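Local coordinates for uncharacterized protein (Leishmania infantum, PDB 4TYZ) that is of unknown function, but ends in a GRAM domain of the PH clan and may bind and transfer sterols, at residues A[16-21]-A[38-43]; A[8-13]-A[54-59]; A[24-29]-A[88-93]. All blocks are in the same frame, centred on the assembly; numbering follows the deposited sequence. Where two conformers were deposited one is given.

Overall arrangement
From the N terminus, helix 2-9 runs into segment 8-13, which opens interaction 2; that loop closes at strand 54-58 and sets the helix end beside an outer strand of the sheet. Nested inside it, interaction 1 joins 16-21 to 38-43 and closes the mouth of the hairpin of strands 20-28 and 31-39. Strand 20-28 then continues into interaction 3, whose loop closes only at 88-93, so it crosses both others and pairs the first strand with the last. Interactions 1 and 2 meet where His42 O reaches Tyr59 N, while Phe55 packs against Trp26 and Ile88 to join interactions 2 and 3, whose centres lie about 17 Å apart.

Interaction 1 (A[16-21]-A[38-43]); sequences ETLLDS and FITPHW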
loop_
_atom_site.group_PDB
_atom_site.type_symbol
_atom_site.label_atom_id
_atom_site.label_comp_id
_atom_site.label_asym_id
_atom_site.label_seq_id
_atom_site.Cartn_x
_atom_site.Cartn_y
_atom_site.Cartn_z
ATOM N N GLU A 16 -7.412 -7.288 -12.757
ATOM C CA GLU A 16 -7.603 -6.034 -12.028
ATOM C C GLU A 16 -7.008 -4.850 -12.774
ATOM O O GLU A 16 -5.868 -4.907 -13.205
ATOM C CB GLU A 16 -6.948 -6.120 -10.651
ATOM C CG GLU A 16 -7.633 -7.077 -9.692
ATOM C CD GLU A 16 -8.955 -6.523 -9.197
ATOM O OE1 GLU A 16 -8.939 -5.491 -8.495
ATOM O OE2 GLU A 16 -9.998 -7.111 -9.532
ATOM N N THR A 17 -7.779 -3.782 -12.921
ATOM C CA THR A 17 -7.205 -2.553 -13.446
ATOM C C THR A 17 -6.348 -1.879 -12.380
ATOM O O THR A 17 -6.637 -1.950 -11.182
ATOM C CB THR A 17 -8.276 -1.572 -13.915
ATOM O OG1 THR A 17 -9.249 -1.417 -12.878
ATOM C CG2 THR A 17 -8.953 -2.090 -15.171
ATOM N N LEU A 18 -5.274 -1.242 -12.826
ATOM C CA LEU A 18 -4.415 -0.509 -11.919
ATOM C C LEU A 18 -4.931 0.925 -11.880
ATOM O O LEU A 18 -4.781 1.681 -12.850
ATOM C CB LEU A 18 -2.952 -0.571 -12.369
ATOM C CG LEU A 18 -1.956 0.058 -11.395
ATOM C CD1 LEU A 18 -2.046 -0.613 -10.032
ATOM C CD2 LEU A 18 -0.525 -0.033 -11.931
ATOM N N LEU A 19 -5.569 1.290 -10.772
ATOM C CA LEU A 19 -6.202 2.602 -10.664
ATOM C C LEU A 19 -5.206 3.685 -10.310
ATOM O O LEU A 19 -5.312 4.813 -10.791
ATOM C CB LEU A 19 -7.317 2.580 -9.618
ATOM C CG LEU A 19 -8.453 1.600 -9.884
ATOM C CD1 LEU A 19 -9.435 1.619 -8.730
ATOM C CD2 LEU A 19 -9.145 1.945 -11.197
ATOM N N ASP A 20 -4.246 3.349 -9.456
ATOM C CA ASP A 20 -3.267 4.326 -9.012
ATOM C C ASP A 20 -2.077 3.609 -8.399
ATOM O O ASP A 20 -2.149 2.422 -8.074
ATOM C CB ASP A 20 -3.879 5.304 -8.003
ATOM C CG ASP A 20 -3.371 6.727 -8.182
ATOM O OD1 ASP A 20 -4.106 7.669 -7.811
ATOM O OD2 ASP A 20 -2.245 6.904 -8.692
ATOM N N SER A 21 -0.977 4.331 -8.254
ATOM C CA SER A 21 0.192 3.772 -7.597
ATOM C C SER A 21 0.993 4.880 -6.949
ATOM O O SER A 21 0.944 6.031 -7.385
ATOM C CB SER A 21 1.064 2.992 -8.578
ATOM O OG SER A 21 1.558 3.857 -9.589
ATOM N N PHE A 38 0.143 -0.274 -4.832
ATOM C CA PHE A 38 -0.785 -0.365 -5.962
ATOM C C PHE A 38 -2.225 -0.390 -5.483
ATOM O O PHE A 38 -2.565 -1.133 -4.565
ATOM C CB PHE A 38 -0.534 -1.632 -6.781
ATOM C CG PHE A 38 0.873 -1.773 -7.285
ATOM C CD1 PHE A 38 1.249 -1.204 -8.490
ATOM C CD2 PHE A 38 1.812 -2.503 -6.570
ATOM C CE1 PHE A 38 2.537 -1.363 -8.974
ATOM C CE2 PHE A 38 3.099 -2.656 -7.044
ATOM C CZ PHE A 38 3.462 -2.092 -8.248
ATOM N N ILE A 39 -3.076 0.395 -6.135
ATOM C CA ILE A 39 -4.492 0.429 -5.811
ATOM C C ILE A 39 -5.285 -0.098 -7.007
ATOM O O ILE A 39 -5.162 0.418 -8.119
ATOM C CB ILE A 39 -4.924 1.845 -5.440
ATOM C CG1 ILE A 39 -4.216 2.250 -4.137
ATOM C CG2 ILE A 39 -6.432 1.943 -5.307
ATOM C CD1 ILE A 39 -4.304 3.694 -3.827
ATOM N N THR A 40 -6.048 -1.160 -6.777
ATOM C CA THR A 40 -6.913 -1.715 -7.796
ATOM C C THR A 40 -8.340 -1.683 -7.249
ATOM O O THR A 40 -8.555 -1.272 -6.103
ATOM C CB THR A 40 -6.483 -3.160 -8.199
ATOM O OG1 THR A 40 -6.982 -4.108 -7.243
ATOM C CG2 THR A 40 -4.967 -3.264 -8.286
ATOM N N PRO A 41 -9.331 -2.070 -8.064
ATOM C CA PRO A 41 -10.683 -1.969 -7.502
ATOM C C PRO A 41 -10.929 -2.869 -6.278
ATOM O O PRO A 41 -11.721 -2.492 -5.413
ATOM C CB PRO A 41 -11.575 -2.389 -8.679
ATOM C CG PRO A 41 -10.773 -2.023 -9.902
ATOM C CD PRO A 41 -9.342 -2.324 -9.517
ATOM N N HIS A 42 -10.247 -4.008 -6.184
ATOM C CA HIS A 42 -10.498 -4.942 -5.082
ATOM C C HIS A 42 -9.318 -5.140 -4.135
ATOM O O HIS A 42 -9.498 -5.725 -3.061
ATOM C CB HIS A 42 -10.914 -6.310 -5.631
ATOM C CG HIS A 42 -12.206 -6.284 -6.376
ATOM N ND1 HIS A 42 -12.277 -6.434 -7.745
ATOM C CD2 HIS A 42 -13.475 -6.101 -5.946
ATOM C CE1 HIS A 42 -13.542 -6.346 -8.125
ATOM N NE2 HIS A 42 -14.286 -6.146 -7.057
ATOM N N TRP A 43 -8.137 -4.657 -4.521
ATOM C CA TRP A 43 -6.905 -4.985 -3.796
ATOM C C TRP A 43 -6.003 -3.811 -3.510
ATOM O O TRP A 43 -5.867 -2.874 -4.296
ATOM C CB TRP A 43 -6.073 -6.036 -4.581
ATOM C CG TRP A 43 -6.806 -7.323 -4.753
ATOM C CD1 TRP A 43 -7.725 -7.615 -5.721
ATOM C CD2 TRP A 43 -6.712 -8.484 -3.920
ATOM N NE1 TRP A 43 -8.212 -8.895 -5.544
ATOM C CE2 TRP A 43 -7.605 -9.448 -4.445
ATOM C CE3 TRP A 43 -5.958 -8.807 -2.785
ATOM C CZ2 TRP A 43 -7.757 -10.721 -3.881
ATOM C CZ3 TRP A 43 -6.113 -10.068 -2.215
ATOM C CH2 TRP A 43 -7.009 -11.009 -2.764
#
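The imidazole of His42 receives the carboxylate of Glu16 at its edge: Glu16 OE2 lies in the ring plane, 3.0 Å from His42 ND1 in a nearly straight bond (N-H...O 173°), and Pro41 CB covers one face near the rim. Trp43 likewise has Glu16 OE1 at the edge of its indole, beside Thr40 OG1. At the Phe38 phenyl, Leu18 CD1 lies near the ring plane, 3.7 Å from Phe38 CD1. All this surrounds the open end of the hairpin of strands 20-28 and 31-39 in the PH-like GRAM domain, where a classic beta bulge makes Leu19 and Asp20 both face Ile39. Leu19 N bonds to Ile39 O at 2.8 Å; Asp20 N reaches the same oxygen in a weak bond of 3.3 Å. Ile39 N returns a bond to Asp20 O at 3.0 Å, while its side chain packs on Ala102 and Leu103 of helix 96-107. Outside the strands Glu16 does the holding. Its chain bends at chi2 (-73°), which carries CD round toward the 40-43 turn, and the carboxylate plane stands 50° from the imidazole. OE1 accepts twice, from His42 N on the syn side and from Thr40 OG1 (2.7 Å) through the anti lone pair. Three bonds thus fix the rotation of the carboxylate and would be expected to stabilise its negative charge. Beside the turn, Leu19 CD1 rests against Pro41, and Thr17 O sits 3.2 Å from Pro41 CD.

Interaction 2 (A[8-13]-A[54-59]); sequences KSFPDL and HFSIEY. With EDO (1,2-ethanediol), chain C.
Phe10, the residue at which the chain leaves helix 2-9, carries most of the contact with His54, Phe55 and Ser56 of the edge strand 54-58. From CB, CG lies anti to the carbonyl carbon and beside the backbone N (chi1 -57°). One side of the ring then follows the strand, and CD1 comes up to Ser56 CB. Phe10 CE1 touches three residues, the nearest atom being Phe55 O at 3.4 Å. It also meets Ser56 CB, and His54 CD2 lies 3.9 Å from Phe10 CE1. CZ, at the tip, shares the Phe55 carbonyl and brushes His54 CB. The side chains of Phe10 and His54 slide past each other in opposite directions, with the Phe10 and His54 ring planes 75° apart; His54 ND1 is turned to Ala52 O. Elsewhere Phe10 meets Phe6, Phe38 and Cys45, so the ring wedges the helix end against the sheet of this PH-like domain. Near the ring edge and in its plane sits a water that donates to Asp12 OD2 at 2.7 Å and is hydrogen-bonded to Ser56 OG at 2.7 Å. An ethanediol, probably from the crystallisation liquor, donates through O1 to Asp12 O. With no direct hydrogen bond between the segments, the contact probably rests mainly on van der Waals packing around the Phe10 ring, with the water as the polar link.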
loop_
_atom_site.group_PDB
_atom_site.type_symbol
_atom_site.label_atom_id
_atom_site.label_comp_id
_atom_site.label_asym_id
_atom_site.label_seq_id
_atom_site.Cartn_x
_atom_site.Cartn_y
_atom_site.Cartn_z
ATOM N N LYS A 8 3.967 -8.453 -13.229
ATOM C CA LYS A 8 4.918 -9.498 -12.881
ATOM C C LYS A 8 4.659 -10.034 -11.465
ATOM O O LYS A 8 4.749 -11.246 -11.219
ATOM C CB LYS A 8 6.357 -8.977 -12.998
ATOM C CG LYS A 8 7.425 -10.031 -12.722
ATOM C CD LYS A 8 8.794 -9.569 -13.192
ATOM C CE LYS A 8 9.226 -8.298 -12.484
ATOM N NZ LYS A 8 9.469 -8.530 -11.033
ATOM N N SER A 9 4.326 -9.136 -10.541
ATOM C CA SER A 9 4.285 -9.488 -9.128
ATOM C C SER A 9 2.989 -10.135 -8.680
ATOM O O SER A 9 2.972 -10.901 -7.716
ATOM C CB SER A 9 4.539 -8.242 -8.279
ATOM O OG SER A 9 5.867 -7.781 -8.484
ATOM N N PHE A 10 1.906 -9.824 -9.378
ATOM C CA PHE A 10 0.581 -10.246 -8.932
ATOM C C PHE A 10 -0.222 -10.857 -10.077
ATOM O O PHE A 10 -1.241 -10.302 -10.487
ATOM C CB PHE A 10 -0.190 -9.060 -8.332
ATOM C CG PHE A 10 0.529 -8.390 -7.189
ATOM C CD1 PHE A 10 0.509 -8.953 -5.921
ATOM C CD2 PHE A 10 1.275 -7.235 -7.401
ATOM C CE1 PHE A 10 1.201 -8.345 -4.866
ATOM C CE2 PHE A 10 1.968 -6.639 -6.352
ATOM C CZ PHE A 10 1.917 -7.195 -5.087
ATOM N N PRO A 11 0.240 -12.000 -10.612
ATOM C CA PRO A 11 -0.451 -12.587 -11.766
ATOM C C PRO A 11 -1.863 -13.051 -11.423
ATOM O O PRO A 11 -2.683 -13.157 -12.334
ATOM C CB PRO A 11 0.449 -13.769 -12.162
ATOM C CG PRO A 11 1.222 -14.088 -10.954
ATOM C CD PRO A 11 1.414 -12.792 -10.203
ATOM N N ASP A 12 -2.158 -13.277 -10.144
ATOM C CA ASP A 12 -3.518 -13.633 -9.754
ATOM C C ASP A 12 -4.465 -12.450 -9.949
ATOM O O ASP A 12 -5.684 -12.632 -10.023
ATOM C CB ASP A 12 -3.564 -14.118 -8.297
ATOM C CG ASP A 12 -2.878 -13.162 -7.334
ATOM O OD1 ASP A 12 -1.764 -12.698 -7.654
ATOM O OD2 ASP A 12 -3.437 -12.893 -6.250
ATOM N N LEU A 13 -3.903 -11.244 -10.042
ATOM C CA LEU A 13 -4.704 -10.029 -10.197
ATOM C C LEU A 13 -4.673 -9.507 -11.643
ATOM O O LEU A 13 -4.871 -8.311 -11.887
ATOM C CB LEU A 13 -4.213 -8.941 -9.229
ATOM C CG LEU A 13 -4.163 -9.434 -7.786
ATOM C CD1 LEU A 13 -3.715 -8.278 -6.863
ATOM C CD2 LEU A 13 -5.533 -9.948 -7.342
ATOM N N HIS A 54 6.553 -8.566 -0.763
ATOM C CA HIS A 54 5.343 -7.992 -1.325
ATOM C C HIS A 54 4.135 -8.477 -0.549
ATOM O O HIS A 54 4.200 -9.487 0.151
ATOM C CB HIS A 54 5.203 -8.380 -2.803
ATOM C CG HIS A 54 5.060 -9.849 -3.030
ATOM N ND1 HIS A 54 6.135 -10.719 -2.985
ATOM C CD2 HIS A 54 3.978 -10.615 -3.302
ATOM C CE1 HIS A 54 5.720 -11.945 -3.223
ATOM N NE2 HIS A 54 4.409 -11.913 -3.422
ATOM N N PHE A 55 3.022 -7.767 -0.673
ATOM C CA PHE A 55 1.778 -8.267 -0.105
ATOM C C PHE A 55 0.606 -7.833 -0.969
ATOM O O PHE A 55 0.719 -6.913 -1.775
ATOM C CB PHE A 55 1.583 -7.801 1.364
ATOM C CG PHE A 55 1.322 -6.315 1.536
ATOM C CD1 PHE A 55 0.075 -5.762 1.251
ATOM C CD2 PHE A 55 2.320 -5.474 2.020
ATOM C CE1 PHE A 55 -0.159 -4.389 1.416
ATOM C CE2 PHE A 55 2.086 -4.116 2.207
ATOM C CZ PHE A 55 0.857 -3.568 1.899
ATOM N N SER A 56 -0.520 -8.512 -0.793
ATOM C CA SER A 56 -1.775 -8.048 -1.378
ATOM C C SER A 56 -2.875 -8.349 -0.397
ATOM O O SER A 56 -2.922 -9.443 0.175
ATOM C CB SER A 56 -2.058 -8.705 -2.731
ATOM O OG SER A 56 -2.105 -10.118 -2.606
ATOM N N ILE A 57 -3.751 -7.374 -0.190
ATOM C CA ILE A 57 -4.848 -7.538 0.742
ATOM C C ILE A 57 -6.118 -7.000 0.101
ATOM O O ILE A 57 -6.114 -5.956 -0.542
ATOM C CB ILE A 57 -4.549 -6.839 2.088
ATOM C CG1 ILE A 57 -5.725 -7.019 3.046
ATOM C CG2 ILE A 57 -4.238 -5.389 1.893
ATOM C CD1 ILE A 57 -5.366 -6.744 4.466
ATOM N N GLU A 58 -7.201 -7.760 0.223
ATOM C CA GLU A 58 -8.470 -7.327 -0.353
ATOM C C GLU A 58 -9.070 -6.232 0.524
ATOM O O GLU A 58 -8.907 -6.268 1.737
ATOM C CB GLU A 58 -9.437 -8.519 -0.455
ATOM C CG GLU A 58 -10.006 -8.798 -1.843
ATOM C CD GLU A 58 -11.312 -8.048 -2.129
ATOM O OE1 GLU A 58 -11.728 -7.205 -1.302
ATOM O OE2 GLU A 58 -11.931 -8.306 -3.191
ATOM N N TYR A 59 -9.753 -5.251 -0.062
ATOM C CA TYR A 59 -10.380 -4.239 0.785
ATOM C C TYR A 59 -11.354 -4.850 1.791
ATOM O O TYR A 59 -11.536 -4.293 2.881
ATOM C CB TYR A 59 -11.099 -3.174 -0.053
ATOM C CG TYR A 59 -10.120 -2.404 -0.887
ATOM C CD1 TYR A 59 -9.187 -1.565 -0.294
ATOM C CD2 TYR A 59 -10.100 -2.554 -2.270
ATOM C CE1 TYR A 59 -8.249 -0.891 -1.077
ATOM C CE2 TYR A 59 -9.188 -1.879 -3.046
ATOM C CZ TYR A 59 -8.269 -1.055 -2.446
ATOM O OH TYR A 59 -7.362 -0.384 -3.234
HETATM C C1 EDO C . -7.708 -15.520 -10.600
HETATM O O1 EDO C . -7.228 -14.365 -11.309
HETATM C C2 EDO C . -7.221 -16.782 -11.307
HETATM O O2 EDO C . -5.789 -16.812 -11.246
HETATM O O HOH W 1 -1.554 -11.589 -4.792
#

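Interaction 3 (A[24-29]-A[88-93]); sequences CAWVEG and IFLTNF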
loop_
_atom_site.group_PDB
_atom_site.type_symbol
_atom_site.label_atom_id
_atom_site.label_comp_id
_atom_site.label_asym_id
_atom_site.label_seq_id
_atom_site.Cartn_x
_atom_site.Cartn_y
_atom_site.Cartn_z
ATOM N N CYS A 24 6.393 4.479 -1.770
ATOM C CA CYS A 24 6.392 4.431 -0.309
ATOM C C CYS A 24 7.292 3.297 0.137
ATOM O O CYS A 24 7.921 2.632 -0.685
ATOM C CB CYS A 24 4.980 4.251 0.265
ATOM S SG CYS A 24 4.199 2.680 -0.207
ATOM N N ALA A 25 7.365 3.079 1.438
ATOM C CA ALA A 25 8.153 1.982 1.952
ATOM C C ALA A 25 7.308 1.190 2.914
ATOM O O ALA A 25 6.472 1.733 3.630
ATOM C CB ALA A 25 9.416 2.478 2.627
ATOM N N TRP A 26 7.534 -0.108 2.912
ATOM C CA TRP A 26 6.891 -1.011 3.848
ATOM C C TRP A 26 7.842 -1.176 5.026
ATOM O O TRP A 26 9.023 -1.485 4.841
ATOM C CB TRP A 26 6.599 -2.334 3.145
ATOM C CG TRP A 26 5.877 -3.366 3.929
ATOM C CD1 TRP A 26 5.244 -3.214 5.128
ATOM C CD2 TRP A 26 5.732 -4.737 3.564
ATOM N NE1 TRP A 26 4.702 -4.416 5.526
ATOM C CE2 TRP A 26 4.993 -5.367 4.585
ATOM C CE3 TRP A 26 6.160 -5.498 2.468
ATOM C CZ2 TRP A 26 4.658 -6.721 4.537
ATOM C CZ3 TRP A 26 5.831 -6.846 2.425
ATOM C CH2 TRP A 26 5.082 -7.437 3.451
ATOM N N VAL A 27 7.357 -0.933 6.240
ATOM C CA VAL A 27 8.213 -1.089 7.402
ATOM C C VAL A 27 7.630 -2.159 8.300
ATOM O O VAL A 27 6.423 -2.165 8.580
ATOM C CB VAL A 27 8.392 0.238 8.179
ATOM C CG1 VAL A 27 9.114 -0.008 9.501
ATOM C CG2 VAL A 27 9.184 1.215 7.345
ATOM N N GLU A 28 8.486 -3.075 8.729
ATOM C CA GLU A 28 8.089 -4.098 9.684
ATOM C C GLU A 28 9.196 -4.226 10.703
ATOM O O GLU A 28 10.281 -4.717 10.394
ATOM C CB GLU A 28 7.818 -5.431 8.994
ATOM C CG GLU A 28 7.339 -6.513 9.949
ATOM C CD GLU A 28 7.224 -7.857 9.270
ATOM O OE1 GLU A 28 6.186 -8.103 8.620
ATOM O OE2 GLU A 28 8.183 -8.654 9.374
ATOM N N GLY A 29 8.913 -3.763 11.912
ATOM C CA GLY A 29 9.939 -3.642 12.927
ATOM C C GLY A 29 11.089 -2.789 12.427
ATOM O O GLY A 29 10.894 -1.638 12.034
ATOM N N ILE A 88 -0.281 -3.279 9.063
ATOM C CA ILE A 88 0.704 -3.027 8.014
ATOM C C ILE A 88 1.112 -1.566 8.071
ATOM O O ILE A 88 0.253 -0.684 8.064
ATOM C CB ILE A 88 0.140 -3.330 6.616
ATOM C CG1 ILE A 88 -0.339 -4.776 6.543
ATOM C CG2 ILE A 88 1.171 -2.991 5.540
ATOM C CD1 ILE A 88 -1.208 -5.062 5.327
ATOM N N PHE A 89 2.415 -1.318 8.150
ATOM C CA PHE A 89 2.937 0.043 8.226
ATOM C C PHE A 89 3.550 0.458 6.896
ATOM O O PHE A 89 4.508 -0.164 6.423
ATOM C CB PHE A 89 3.977 0.160 9.334
ATOM C CG PHE A 89 3.429 -0.074 10.712
ATOM C CD1 PHE A 89 2.846 0.962 11.418
ATOM C CD2 PHE A 89 3.523 -1.319 11.306
ATOM C CE1 PHE A 89 2.354 0.761 12.695
ATOM C CE2 PHE A 89 3.029 -1.529 12.591
ATOM C CZ PHE A 89 2.447 -0.485 13.279
ATOM N N LEU A 90 2.991 1.502 6.291
ATOM C CA LEU A 90 3.539 2.066 5.057
ATOM C C LEU A 90 4.039 3.472 5.339
ATOM O O LEU A 90 3.328 4.290 5.912
ATOM C CB LEU A 90 2.498 2.081 3.949
ATOM C CG LEU A 90 1.892 0.716 3.631
ATOM C CD1 LEU A 90 0.644 0.898 2.792
ATOM C CD2 LEU A 90 2.911 -0.139 2.906
ATOM N N THR A 91 5.273 3.758 4.955
ATOM C CA THR A 91 5.943 5.004 5.328
ATOM C C THR A 91 6.601 5.673 4.120
ATOM O O THR A 91 6.563 5.147 3.017
ATOM C CB THR A 91 7.031 4.758 6.405
ATOM O OG1 THR A 91 8.143 4.065 5.818
ATOM C CG2 THR A 91 6.490 3.932 7.554
ATOM N N ASN A 92 7.248 6.823 4.347
ATOM C CA ASN A 92 8.032 7.497 3.311
ATOM C C ASN A 92 7.220 7.793 2.048
ATOM O O ASN A 92 7.733 7.717 0.930
ATOM C CB ASN A 92 9.268 6.655 2.953
ATOM C CG ASN A 92 10.317 7.438 2.175
ATOM O OD1 ASN A 92 10.600 8.602 2.479
ATOM N ND2 ASN A 92 10.902 6.800 1.168
ATOM N N PHE A 93 5.944 8.134 2.222
ATOM C CA PHE A 93 5.143 8.537 1.067
ATOM C C PHE A 93 5.629 9.874 0.534
ATOM O O PHE A 93 5.921 10.777 1.318
ATOM C CB PHE A 93 3.665 8.663 1.431
ATOM C CG PHE A 93 2.935 7.359 1.487
ATOM C CD1 PHE A 93 2.354 6.827 0.348
ATOM C CD2 PHE A 93 2.819 6.668 2.684
ATOM C CE1 PHE A 93 1.679 5.621 0.407
ATOM C CE2 PHE A 93 2.152 5.469 2.751
ATOM C CZ PHE A 93 1.571 4.942 1.613
HETATM O O HOH W 2 4.171 -3.589 8.413
#
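One water is gripped by Trp26, Val27 and Phe89: it donates to Val27 O at 2.7 Å, accepts from Phe89 N at 2.9 Å and takes a weak bond from Trp26 NE1. It bridges Phe89 N and Val27 O, which are 4.1 Å apart, so this end of the strand pair is linked through solvent. The partner bond is direct and almost straight, Val27 N to Phe89 O at 3.0 Å (N-H...O 175°). That same carbonyl oxygen lies in the plane of the Trp26 indole, at its edge, 3.4 Å from CD1. Trp26 CG is anti to the backbone N (chi1 -177°), which starts the indole beside its own carbonyl carbon; Ile88 CG2 meets Trp26 NE1 and CD1 obliquely, 3.8 Å from NE1, while the ring meets Phe55 edge-to-face. Strands 20-28 and 87-91 are the first and last in chain order and neighbours inside the PH-like GRAM sheet; their antiparallel pairing, at 143° between the short segments, joins the strands leading to 54-58 with those leading to 62-67. Farther along, Ala25 N bonds to Thr91 O and Thr91 N to Ala25 O, each at 2.7 Å. On the face bearing Trp26 and Leu90, Leu90 CD2 leans against Trp26 CB and, with Phe55 and Leu37, stays within the core. Cys24 CB sits over the centre of the ring of Phe93, which lies past the end of strand 87-91, 3.6 Å from its centroid in a CH-pi contact, and SG approaches the same ring obliquely, nearest to CE1 and CZ.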